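Local coordinates for superantigen-like protein SSL8 (Staphylococcus aureus, PDB 3R2T) that is of unknown molecular function but, as a secreted superantigen-like protein of the staphylococcal toxin family, probably acts on the host's immune defences, at residues 156-161 with 244-249; 177-182 with 233-238. All blocks are in the same frame, centred on the assembly; numbering follows the deposited sequence.

How the contacts relate
Both contacts belong to the C-terminal beta-grasp domain, and their centres lie about 21 Å apart, with about 8 Å between their nearest atoms. Along the chain the order is 156-161, 177-182, 233-238 and 244-249, so contact 2 falls wholly between the two strands that contact 1 joins. Contact 1 is the parallel pairing inside the five-stranded sheet; contact 2 is a separate two-stranded antiparallel sheet. Helix 182-197 spans both: it starts at the end of 177-182, and its later turns pack on Val246 and Leu248. Strand 235-237 is followed directly by strand 241-248. One contact thus builds the domain's main sheet under the helix, and the other lies where the domain meets the OB-fold domain.

Contact 1: 156-161 with 244-249; sequences LLVKKI and IEVNLK
Leu157 is held on both of its backbone polar atoms by strand 244-248: its N donates to Ile244 O at 2.8 Å, and its O accepts from Val246 N at 2.7 Å. Lys159 repeats the pattern two residues on, N to Val246 O and O from Leu248 N. Four bonds thus join the strands in parallel register, the pairing that brings the first and last strands of the beta-grasp sheet side by side.

One face carries Glu245, Lys159 and Asn247, with Leu157 alongside Glu245. Glu245 OE1 has two partners: Asn247 ND2, 2.8 Å away on the anti side of the carboxylate, and Lys159 NZ, in a longer salt bridge of 3.4 Å made from above the carboxylate plane. A bend at chi3 (-57°) of Lys159 sets its CE against Glu245 OE1, at 3.2 Å, and alongside the Asn247 amide, 3.5 Å from Asn247 OD1.

On the other face the contacts are apolar. Leu156 CD1 touches the CG2 methyls of both Ile244 (3.8 Å) and Val246, and Val158 CG1 meets Leu248 CD1 at 4.0 Å. Helix 182-197 covers this face, with Ile189 on Ile244, Leu193 on Val246 and Tyr197 on Val158 and Leu248. At the flanks, backbone hydrogen bonds join Leu156, Val158 and Lys160 to strand 167-171, and the Glu245 backbone to Val210 of strand 207-213.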
# COMPACT_ATOMS: atom_id res chain seq x y z
N LEU A 156 -30.78 13.13 -4.85
CA LEU A 156 -29.43 13.38 -5.32
C LEU A 156 -29.68 14.52 -6.31
O LEU A 156 -30.34 14.33 -7.32
CB LEU A 156 -28.83 12.17 -6.04
CG LEU A 156 -27.52 12.41 -6.80
CD1 LEU A 156 -26.42 12.96 -5.92
CD2 LEU A 156 -27.05 11.12 -7.46
N LEU A 157 -29.22 15.73 -5.99
CA LEU A 157 -29.40 16.86 -6.87
C LEU A 157 -28.09 17.13 -7.57
O LEU A 157 -27.07 17.38 -6.92
CB LEU A 157 -29.83 18.08 -6.07
CG LEU A 157 -30.03 19.37 -6.88
CD1 LEU A 157 -31.12 19.19 -7.93
CD2 LEU A 157 -30.38 20.52 -5.93
N VAL A 158 -28.09 17.08 -8.89
CA VAL A 158 -26.86 17.33 -9.65
C VAL A 158 -27.05 18.66 -10.37
O VAL A 158 -28.04 18.83 -11.10
CB VAL A 158 -26.59 16.22 -10.65
CG1 VAL A 158 -25.28 16.49 -11.45
CG2 VAL A 158 -26.52 14.89 -9.91
N LYS A 159 -26.10 19.58 -10.16
CA LYS A 159 -26.16 20.91 -10.74
C LYS A 159 -24.86 21.47 -11.34
O LYS A 159 -23.75 21.04 -11.02
CB LYS A 159 -26.57 21.93 -9.69
CG LYS A 159 -27.82 21.62 -8.98
CD LYS A 159 -28.30 22.85 -8.21
CE LYS A 159 -27.27 23.39 -7.25
NZ LYS A 159 -27.76 24.62 -6.59
N LYS A 160 -25.09 22.43 -12.21
CA LYS A 160 -24.07 23.21 -12.88
C LYS A 160 -24.74 24.58 -13.01
O LYS A 160 -25.81 24.69 -13.61
CB LYS A 160 -23.73 22.63 -14.25
CG LYS A 160 -22.63 23.38 -14.96
CD LYS A 160 -22.28 22.68 -16.24
CE LYS A 160 -21.22 23.45 -17.03
NZ LYS A 160 -20.98 22.79 -18.34
N ILE A 161 -24.12 25.60 -12.42
CA ILE A 161 -24.68 26.95 -12.46
C ILE A 161 -23.93 27.84 -13.42
O ILE A 161 -23.38 28.86 -13.03
CB ILE A 161 -24.59 27.63 -11.09
CG1 ILE A 161 -23.14 28.01 -10.80
CG2 ILE A 161 -25.20 26.74 -10.01
CD1 ILE A 161 -22.95 28.80 -9.53
N ILE A 244 -28.36 14.95 -0.89
CA ILE A 244 -27.01 14.94 -1.42
C ILE A 244 -27.02 15.87 -2.62
O ILE A 244 -27.92 15.78 -3.46
CB ILE A 244 -26.61 13.53 -1.84
CG1 ILE A 244 -26.78 12.55 -0.65
CG2 ILE A 244 -25.17 13.51 -2.40
CD1 ILE A 244 -26.68 11.10 -1.02
N GLU A 245 -26.05 16.77 -2.69
CA GLU A 245 -25.97 17.71 -3.78
C GLU A 245 -24.59 17.69 -4.44
O GLU A 245 -23.55 17.68 -3.76
CB GLU A 245 -26.30 19.12 -3.28
CG GLU A 245 -26.15 20.19 -4.36
CD GLU A 245 -26.62 21.58 -3.90
OE1 GLU A 245 -26.06 22.60 -4.37
OE2 GLU A 245 -27.54 21.66 -3.06
N VAL A 246 -24.60 17.66 -5.75
CA VAL A 246 -23.37 17.69 -6.52
C VAL A 246 -23.33 18.98 -7.32
O VAL A 246 -24.34 19.35 -7.93
CB VAL A 246 -23.30 16.49 -7.49
CG1 VAL A 246 -22.12 16.61 -8.43
CG2 VAL A 246 -23.26 15.18 -6.71
N ASN A 247 -22.20 19.68 -7.28
CA ASN A 247 -22.00 20.88 -8.08
C ASN A 247 -20.83 20.63 -9.04
O ASN A 247 -19.70 20.41 -8.62
CB ASN A 247 -21.78 22.12 -7.22
CG ASN A 247 -23.10 22.71 -6.74
OD1 ASN A 247 -23.75 23.44 -7.48
ND2 ASN A 247 -23.48 22.41 -5.50
N LEU A 248 -21.14 20.62 -10.34
CA LEU A 248 -20.13 20.38 -11.36
C LEU A 248 -19.62 21.69 -11.94
O LEU A 248 -20.38 22.66 -12.07
CB LEU A 248 -20.74 19.56 -12.50
CG LEU A 248 -21.31 18.19 -12.14
CD1 LEU A 248 -21.97 17.56 -13.37
CD2 LEU A 248 -20.23 17.28 -11.57
N LYS A 249 -18.34 21.71 -12.29
CA LYS A 249 -17.73 22.89 -12.92
C LYS A 249 -16.55 22.54 -13.83
O LYS A 249 -16.04 21.40 -13.82
CB LYS A 249 -17.36 23.94 -11.86
CG LYS A 249 -16.43 23.46 -10.75
CD LYS A 249 -16.31 24.49 -9.59
CE LYS A 249 -15.69 25.84 -10.01
NZ LYS A 249 -16.57 26.71 -10.85
OXT LYS A 249 -16.10 23.37 -14.65

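Contact 2: 177-182 with 233-238; sequences KEEVSL and ADVINS
Ser238 and Lys177 meet through a chi1 of 63° at the serine, which sets OG between its own backbone N and carbonyl carbon and aims it at Lys177 O. Leu182, with CG swung opposite its N, brings CD1 across to Ile236 CD1, 3.9 Å away. These groups lie at the two ends of a small two-stranded antiparallel sheet in the beta-grasp domain, whose strand 179-181 runs straight into helix 182-197.

Val180 and Ile236 form the hydrogen-bonded pair at its middle: Val180 N donates to Ile236 O at 2.9 Å, and Ile236 N returns a bond to Val180 O. Leu182 N to Asp234 O and Ser238 N to Glu178 O continue the ladder on either side. The strands are markedly twisted, at 146° between their directions. Val180 and Ile236 share the face that meets Leu185 of the helix, and Met213 of strand 207-213 also touches Ile236.

On the opposite face, Glu179 lays CG and its carboxylate carbon obliquely over Val235, with CG 3.9 Å from Val235 CB. Its OE1 is bound by Lys141 N of strand 133-141, and Thr140 touches both side chains, so this face abuts the OB-fold domain. Lys177 NZ crosses to that domain through a salt bridge with Asp119 and a hydrogen bond to Thr140 OG1, and within its own segment donates to Glu179 O at 2.7 Å. Ser181 is the N-cap of the helix, its OG accepting from Glu184 N. At the other end of the sheet, Ser238 OG donates to Lys177 O over 2.6 Å, tilted 16° from the carbonyl plane.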
# COMPACT_ATOMS: atom_id res chain seq x y z
N LYS A 177 -27.86 0.20 2.92
CA LYS A 177 -27.36 -0.00 4.27
C LYS A 177 -27.74 1.08 5.28
O LYS A 177 -27.78 2.26 4.94
CB LYS A 177 -25.84 -0.08 4.21
CG LYS A 177 -25.30 -1.23 3.35
CD LYS A 177 -23.77 -1.12 3.22
CE LYS A 177 -23.01 -1.72 4.37
NZ LYS A 177 -23.53 -1.55 5.74
N GLU A 178 -27.97 0.66 6.52
CA GLU A 178 -28.28 1.56 7.65
C GLU A 178 -27.04 2.37 7.99
O GLU A 178 -27.10 3.58 8.31
CB GLU A 178 -28.69 0.75 8.86
CG GLU A 178 -29.94 -0.08 8.60
CD GLU A 178 -30.20 -1.18 9.63
OE1 GLU A 178 -31.21 -1.89 9.46
OE2 GLU A 178 -29.40 -1.34 10.58
N GLU A 179 -25.90 1.69 7.91
CA GLU A 179 -24.61 2.30 8.15
C GLU A 179 -23.84 2.17 6.83
O GLU A 179 -23.57 1.05 6.38
CB GLU A 179 -23.89 1.58 9.29
CG GLU A 179 -22.56 2.24 9.68
CD GLU A 179 -21.82 1.52 10.83
OE1 GLU A 179 -21.06 0.55 10.55
OE2 GLU A 179 -21.95 1.98 12.00
N VAL A 180 -23.47 3.28 6.23
CA VAL A 180 -22.78 3.28 4.97
C VAL A 180 -21.47 4.09 5.05
O VAL A 180 -21.43 5.18 5.63
CB VAL A 180 -23.71 3.83 3.87
CG1 VAL A 180 -23.96 5.28 4.10
CG2 VAL A 180 -23.15 3.58 2.47
N SER A 181 -20.39 3.56 4.47
CA SER A 181 -19.11 4.25 4.49
C SER A 181 -19.13 5.38 3.49
O SER A 181 -19.83 5.32 2.49
CB SER A 181 -17.95 3.28 4.15
OG SER A 181 -18.02 2.81 2.79
N LEU A 182 -18.36 6.43 3.77
CA LEU A 182 -18.24 7.55 2.88
C LEU A 182 -17.58 7.06 1.58
O LEU A 182 -17.83 7.59 0.52
CB LEU A 182 -17.37 8.60 3.53
CG LEU A 182 -17.18 9.94 2.84
CD1 LEU A 182 -18.54 10.68 2.72
CD2 LEU A 182 -16.14 10.77 3.64
N ALA A 233 -12.81 5.29 5.98
CA ALA A 233 -13.33 4.53 7.10
C ALA A 233 -14.48 5.28 7.78
O ALA A 233 -15.08 4.71 8.67
CB ALA A 233 -12.23 4.22 8.12
N ASP A 234 -14.77 6.52 7.38
CA ASP A 234 -15.88 7.29 8.01
C ASP A 234 -17.20 6.64 7.66
O ASP A 234 -17.44 6.28 6.52
CB ASP A 234 -15.91 8.75 7.56
CG ASP A 234 -14.76 9.58 8.11
OD1 ASP A 234 -13.78 9.02 8.66
OD2 ASP A 234 -14.83 10.82 8.00
N VAL A 235 -18.07 6.50 8.66
CA VAL A 235 -19.35 5.83 8.47
C VAL A 235 -20.47 6.79 8.78
O VAL A 235 -20.39 7.58 9.72
CB VAL A 235 -19.45 4.56 9.36
CG1 VAL A 235 -18.29 3.60 9.06
CG2 VAL A 235 -19.46 4.92 10.87
N ILE A 236 -21.52 6.71 7.97
CA ILE A 236 -22.69 7.56 8.08
C ILE A 236 -23.99 6.78 8.27
O ILE A 236 -24.23 5.75 7.60
CB ILE A 236 -22.80 8.37 6.77
CG1 ILE A 236 -21.49 9.14 6.52
CG2 ILE A 236 -23.96 9.33 6.82
CD1 ILE A 236 -21.47 9.83 5.16
N ASN A 237 -24.83 7.26 9.18
CA ASN A 237 -26.16 6.69 9.43
C ASN A 237 -27.09 7.15 8.30
O ASN A 237 -27.54 8.29 8.28
CB ASN A 237 -26.68 7.17 10.80
CG ASN A 237 -28.08 6.70 11.11
OD1 ASN A 237 -28.77 6.20 10.24
ND2 ASN A 237 -28.51 6.88 12.36
N SER A 238 -27.36 6.25 7.35
CA SER A 238 -28.17 6.58 6.17
C SER A 238 -29.54 7.19 6.48
O SER A 238 -30.02 8.01 5.72
CB SER A 238 -28.31 5.37 5.24
OG SER A 238 -29.00 4.32 5.87